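IclR family transcriptional regulator (Brucella abortus, PDB 5WHM) probably represses transcription by binding DNA through its helix-turn-helix domain, as an IclR-type regulator whose C-terminal domain probably senses an effector. Local coordinates at residues 112-117 against 252-257; 197-200 against 204-207. All coordinates share one frame; numbering follows the deposited sequence.

Interaction 1 (112-117 against 252-257); sequences ADYAKA and GPRLIE
The guanidinium of Arg254 lies flat over one face of the Tyr114 ring, the two planes only 8° apart and their centres separated by 3.3 Å. Arg254 CZ sits close enough to the ring normal, 16° off it, for a cation-pi interaction, although it is displaced from the middle toward the rim. Each guanidinium nitrogen meets a different part of the ring. NE sits above the CD2–CE2 bond, 3.2 Å from Tyr114 CE2; NH1 lies 3.2 Å from Tyr114 CZ; and NH2 faces the other flank, 3.5 Å from Tyr114 CD1. The approach of NH1 to Tyr114 OH has too poor an angle for a hydrogen bond. Both groups turn instead to Asp250, one helical turn before Arg254: OD1 forms a salt bridge with Arg254 NH1 and OD2 is hydrogen-bonded to Tyr114 OH. One carboxylate thus ties together the stacked partners and should limit their sliding over each other. Helices 101-115 and 244-265 pack on the antiparallel sheet of the GAF-like C-terminal domain of IclR regulators, and the stack joins them at the surface. Deeper in, Ala115 touches Ile251 of the second helix and Cys235 of the sheet, while Leu255 reaches Val219, Val221 and Phe233. CG of Tyr114 is anti to its amide nitrogen (chi1 169°), which carries the ring toward the other helix, and the arginine chain bends about its CG–CD bond to lay its planar end on that ring. Just beyond Tyr114, helix 101-115 finishes in a Schellman motif: Lys116 has positive phi, Ala117 N bonds to Ala112 O at 3.3 Å, and a weak bond runs from Lys116 N to Asp113 O. Gln241 NE2 is hydrogen-bonded to Lys116 O.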
loop_
_atom_site.group_PDB
_atom_site.type_symbol
_atom_site.label_atom_id
_atom_site.label_comp_id
_atom_site.label_asym_id
_atom_site.label_seq_id
_atom_site.Cartn_x
_atom_site.Cartn_y
_atom_site.Cartn_z
ATOM N N ALA C 112 -17.000 -9.136 15.372
ATOM C CA ALA C 112 -15.718 -9.570 15.923
ATOM C C ALA C 112 -15.764 -9.656 17.450
ATOM O O ALA C 112 -15.230 -10.605 18.030
ATOM C CB ALA C 112 -14.590 -8.627 15.460
ATOM N N ASP C 113 -16.386 -8.672 18.119
ATOM C CA ASP C 113 -16.485 -8.707 19.576
ATOM C C ASP C 113 -17.332 -9.889 20.024
ATOM O O ASP C 113 -16.956 -10.622 20.943
ATOM C CB ASP C 113 -17.091 -7.410 20.126
ATOM C CG ASP C 113 -16.153 -6.195 20.001
ATOM O OD1 ASP C 113 -14.939 -6.344 19.680
ATOM O OD2 ASP C 113 -16.668 -5.073 20.216
ATOM N N TYR C 114 -18.484 -10.089 19.376
ATOM C CA TYR C 114 -19.343 -11.219 19.715
ATOM C C TYR C 114 -18.635 -12.549 19.495
ATOM O O TYR C 114 -18.735 -13.460 20.327
ATOM C CB TYR C 114 -20.628 -11.189 18.897
ATOM C CG TYR C 114 -21.378 -12.491 19.045
ATOM C CD1 TYR C 114 -22.059 -12.785 20.227
ATOM C CD2 TYR C 114 -21.354 -13.455 18.037
ATOM C CE1 TYR C 114 -22.733 -13.993 20.386
ATOM C CE2 TYR C 114 -22.021 -14.674 18.193
ATOM C CZ TYR C 114 -22.708 -14.924 19.367
ATOM O OH TYR C 114 -23.361 -16.111 19.515
ATOM N N ALA C 115 -17.928 -12.689 18.376
ATOM C CA ALA C 115 -17.350 -13.975 18.009
ATOM C C ALA C 115 -15.978 -14.203 18.617
ATOM O O ALA C 115 -15.443 -15.317 18.484
ATOM C CB ALA C 115 -17.240 -14.098 16.482
ATOM N N LYS C 116 -15.388 -13.167 19.224
ATOM C CA LYS C 116 -14.006 -13.185 19.714
ATOM C C LYS C 116 -13.043 -13.649 18.623
ATOM O O LYS C 116 -12.127 -14.439 18.853
ATOM C CB LYS C 116 -13.882 -14.040 20.984
ATOM C CG LYS C 116 -14.883 -13.646 22.069
ATOM C CD LYS C 116 -14.533 -14.256 23.417
ATOM C CE LYS C 116 -15.463 -13.747 24.514
ATOM N NZ LYS C 116 -15.492 -12.254 24.560
ATOM N N ALA C 117 -13.245 -13.125 17.418
ATOM C CA ALA C 117 -12.465 -13.565 16.277
ATOM C C ALA C 117 -12.344 -12.417 15.272
ATOM O O ALA C 117 -13.135 -11.473 15.284
ATOM C CB ALA C 117 -13.100 -14.791 15.620
ATOM N N GLY C 252 -22.082 -17.800 10.739
ATOM C CA GLY C 252 -22.456 -17.671 9.348
ATOM C C GLY C 252 -23.727 -16.859 9.147
ATOM O O GLY C 252 -23.731 -15.861 8.410
ATOM N N PRO C 253 -24.837 -17.278 9.793
ATOM C CA PRO C 253 -26.069 -16.462 9.748
ATOM C C PRO C 253 -25.877 -15.021 10.217
ATOM O O PRO C 253 -26.377 -14.093 9.568
ATOM C CB PRO C 253 -27.032 -17.255 10.653
ATOM C CG PRO C 253 -26.617 -18.678 10.429
ATOM C CD PRO C 253 -25.109 -18.628 10.344
ATOM N N ARG C 254 -25.148 -14.798 11.310
ATOM C CA ARG C 254 -24.854 -13.422 11.719
ATOM C C ARG C 254 -24.056 -12.673 10.660
ATOM O O ARG C 254 -24.245 -11.467 10.468
ATOM C CB ARG C 254 -24.087 -13.408 13.037
ATOM C CG ARG C 254 -24.885 -13.893 14.201
ATOM C CD ARG C 254 -23.970 -14.115 15.371
ATOM N NE ARG C 254 -24.129 -13.058 16.348
ATOM C CZ ARG C 254 -24.817 -13.191 17.472
ATOM N NH1 ARG C 254 -25.387 -14.348 17.769
ATOM N NH2 ARG C 254 -24.914 -12.169 18.300
ATOM N N LEU C 255 -23.140 -13.359 9.983
ATOM C CA LEU C 255 -22.344 -12.662 8.972
ATOM C C LEU C 255 -23.218 -12.281 7.783
ATOM O O LEU C 255 -23.047 -11.203 7.195
ATOM C CB LEU C 255 -21.160 -13.537 8.547
ATOM C CG LEU C 255 -20.153 -13.018 7.516
ATOM C CD1 LEU C 255 -19.540 -11.646 7.924
ATOM C CD2 LEU C 255 -19.057 -14.058 7.317
ATOM N N ILE C 256 -24.169 -13.160 7.427
ATOM C CA ILE C 256 -25.103 -12.871 6.340
ATOM C C ILE C 256 -25.942 -11.648 6.671
ATOM O O ILE C 256 -26.188 -10.794 5.811
ATOM C CB ILE C 256 -25.993 -14.091 6.058
ATOM C CG1 ILE C 256 -25.181 -15.223 5.421
ATOM C CG2 ILE C 256 -27.236 -13.705 5.192
ATOM C CD1 ILE C 256 -26.005 -16.574 5.398
ATOM N N GLU C 257 -26.412 -11.555 7.918
ATOM C CA GLU C 257 -27.197 -10.397 8.328
ATOM C C GLU C 257 -26.347 -9.128 8.320
ATOM O O GLU C 257 -26.830 -8.060 7.933
ATOM C CB GLU C 257 -27.797 -10.636 9.714
ATOM C CG GLU C 257 -28.601 -9.466 10.259
ATOM C CD GLU C 257 -29.810 -9.093 9.396
ATOM O OE1 GLU C 257 -30.264 -9.930 8.575
ATOM O OE2 GLU C 257 -30.312 -7.952 9.550
#

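Interaction 2 (197-200 against 204-207)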
loop_
_atom_site.group_PDB
_atom_site.type_symbol
_atom_site.label_atom_id
_atom_site.label_comp_id
_atom_site.label_asym_id
_atom_site.label_seq_id
_atom_site.Cartn_x
_atom_site.Cartn_y
_atom_site.Cartn_z
ATOM N N LEU C 197 -19.369 -24.158 -3.056
ATOM C CA LEU C 197 -20.379 -23.620 -3.959
ATOM C C LEU C 197 -21.752 -24.131 -3.582
ATOM O O LEU C 197 -22.743 -23.399 -3.662
ATOM C CB LEU C 197 -20.036 -23.968 -5.415
ATOM C CG LEU C 197 -18.709 -23.405 -5.962
ATOM C CD1 LEU C 197 -18.417 -23.940 -7.375
ATOM C CD2 LEU C 197 -18.654 -21.875 -5.955
ATOM N N ARG C 198 -21.825 -25.398 -3.155
ATOM C CA ARG C 198 -23.073 -25.981 -2.698
ATOM C C ARG C 198 -23.566 -25.312 -1.418
ATOM O O ARG C 198 -24.765 -25.023 -1.276
ATOM C CB ARG C 198 -22.859 -27.480 -2.475
ATOM C CG ARG C 198 -24.040 -28.177 -1.936
ATOM C CD ARG C 198 -25.197 -28.086 -2.909
ATOM N NE ARG C 198 -24.843 -28.517 -4.261
ATOM C CZ ARG C 198 -24.938 -29.778 -4.682
ATOM N NH1 ARG C 198 -25.360 -30.715 -3.843
ATOM N NH2 ARG C 198 -24.609 -30.110 -5.929
ATOM N N ASP C 199 -22.656 -25.112 -0.455
ATOM C CA ASP C 199 -22.987 -24.374 0.758
ATOM C C ASP C 199 -23.495 -22.970 0.441
ATOM O O ASP C 199 -24.417 -22.475 1.094
ATOM C CB ASP C 199 -21.761 -24.283 1.673
ATOM C CG ASP C 199 -21.600 -25.514 2.560
ATOM O OD1 ASP C 199 -22.399 -26.471 2.413
ATOM O OD2 ASP C 199 -20.690 -25.512 3.420
ATOM N N PHE C 200 -22.904 -22.303 -0.546
ATOM C CA PHE C 200 -23.390 -20.968 -0.869
ATOM C C PHE C 200 -24.805 -21.020 -1.438
ATOM O O PHE C 200 -25.677 -20.253 -1.020
ATOM C CB PHE C 200 -22.427 -20.258 -1.827
ATOM C CG PHE C 200 -22.865 -18.871 -2.170
ATOM C CD1 PHE C 200 -22.776 -17.851 -1.223
ATOM C CD2 PHE C 200 -23.396 -18.579 -3.422
ATOM C CE1 PHE C 200 -23.214 -16.577 -1.522
ATOM C CE2 PHE C 200 -23.819 -17.285 -3.735
ATOM C CZ PHE C 200 -23.730 -16.293 -2.789
ATOM N N GLY C 204 -25.981 -19.653 1.798
ATOM C CA GLY C 204 -25.590 -18.258 1.638
ATOM C C GLY C 204 -24.222 -17.870 2.167
ATOM O O GLY C 204 -23.880 -16.670 2.148
ATOM N N TYR C 205 -23.417 -18.825 2.620
ATOM C CA TYR C 205 -22.036 -18.544 2.978
ATOM C C TYR C 205 -21.148 -19.623 2.389
ATOM O O TYR C 205 -21.629 -20.655 1.883
ATOM C CB TYR C 205 -21.867 -18.485 4.508
ATOM C CG TYR C 205 -22.360 -19.760 5.190
ATOM C CD1 TYR C 205 -21.640 -20.948 5.110
ATOM C CD2 TYR C 205 -23.538 -19.764 5.909
ATOM C CE1 TYR C 205 -22.139 -22.164 5.733
ATOM C CE2 TYR C 205 -24.018 -20.933 6.532
ATOM C CZ TYR C 205 -23.302 -22.107 6.449
ATOM O OH TYR C 205 -23.782 -23.244 7.070
ATOM N N CYS C 206 -19.834 -19.404 2.508
ATOM C CA CYS C 206 -18.814 -20.402 2.211
ATOM C C CYS C 206 -17.955 -20.617 3.446
ATOM O O CYS C 206 -17.597 -19.657 4.122
ATOM C CB CYS C 206 -17.896 -19.963 1.036
ATOM S SG CYS C 206 -18.726 -20.074 -0.572
ATOM N N LEU C 207 -17.580 -21.865 3.702
ATOM C CA LEU C 207 -16.669 -22.217 4.782
ATOM C C LEU C 207 -15.290 -22.579 4.249
ATOM O O LEU C 207 -15.123 -23.024 3.104
ATOM C CB LEU C 207 -17.187 -23.424 5.580
ATOM C CG LEU C 207 -18.600 -23.338 6.140
ATOM C CD1 LEU C 207 -19.137 -24.691 6.696
ATOM C CD2 LEU C 207 -18.577 -22.281 7.225
HETATM O O HOH W 1 -18.520 -24.297 2.584
#
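Gly204 N is shared between two carbonyls near the C-terminal end of helix 186-203, donating to Phe200 O at 2.9 Å and weakly to Asp199 O at 3.3 Å. Neither bond is straight, and the nitrogen stands 34° out of the carbonyl plane of Phe200. Gly204 is the first residue beyond the helix and takes a left-handed backbone conformation (phi 88°) that suits glycine, because a CB there would be pressed against the carbonyl oxygen of the preceding residue. The chain turns there, so that helix 186-203 leads through Gly204 and Tyr205 into strand 206-209, within the chain an outermost strand of the antiparallel sheet in the IclR C-terminal domain, where Cys206 pairs through its backbone with Ala220 of strand 216-225. On the way Tyr205 O points back at the helix, meeting Phe200 CA in a C-H...O contact of 3.3 Å. A water completes the polar link farther along. It donates to Asp199 OD2 at 2.6 Å and accepts from Leu207 N at 2.8 Å, bridging the helix side chain to the strand backbone. The same carboxylate oxygen lies 3.7 Å from Leu207 CD1, the two side chains crossing at about a right angle. Phe200, the next residue, adds the apolar part. Its CB touches Cys206 SG at 3.9 Å, and with CG anti to the amide nitrogen the ring extends past the turn, CD1 and CE1 resting obliquely against the Gly204 carbonyl. Ala164 of helix 157-165 and Pro222 of strand 216-225 also pack on Phe200, and Arg160 NH1 is hydrogen-bonded to Leu207 O.

How the interactions relate
The two contacts lie on the same side of the chain's centre, about 16 Å apart between centres, and belong to one C-terminal domain; interaction 2 is nested along the chain within the long loop that interaction 1 closes. Helix 244-265 connects them. While Arg254 reaches toward helix 101-115, Ile256 and Gly252 meet the turn of interaction 2: Ile256 CG1 is 3.8 Å from Gly204 O, Ile256 CD1 lies 4.1 Å from Tyr205 CD2, and Gly252 CA packs against the same ring atom at 4.2 Å. Leu255 and Tyr205 both rest on Val219 and Val221 of strand 216-225, so this strand also underlies the segments 252-257 and 204-207.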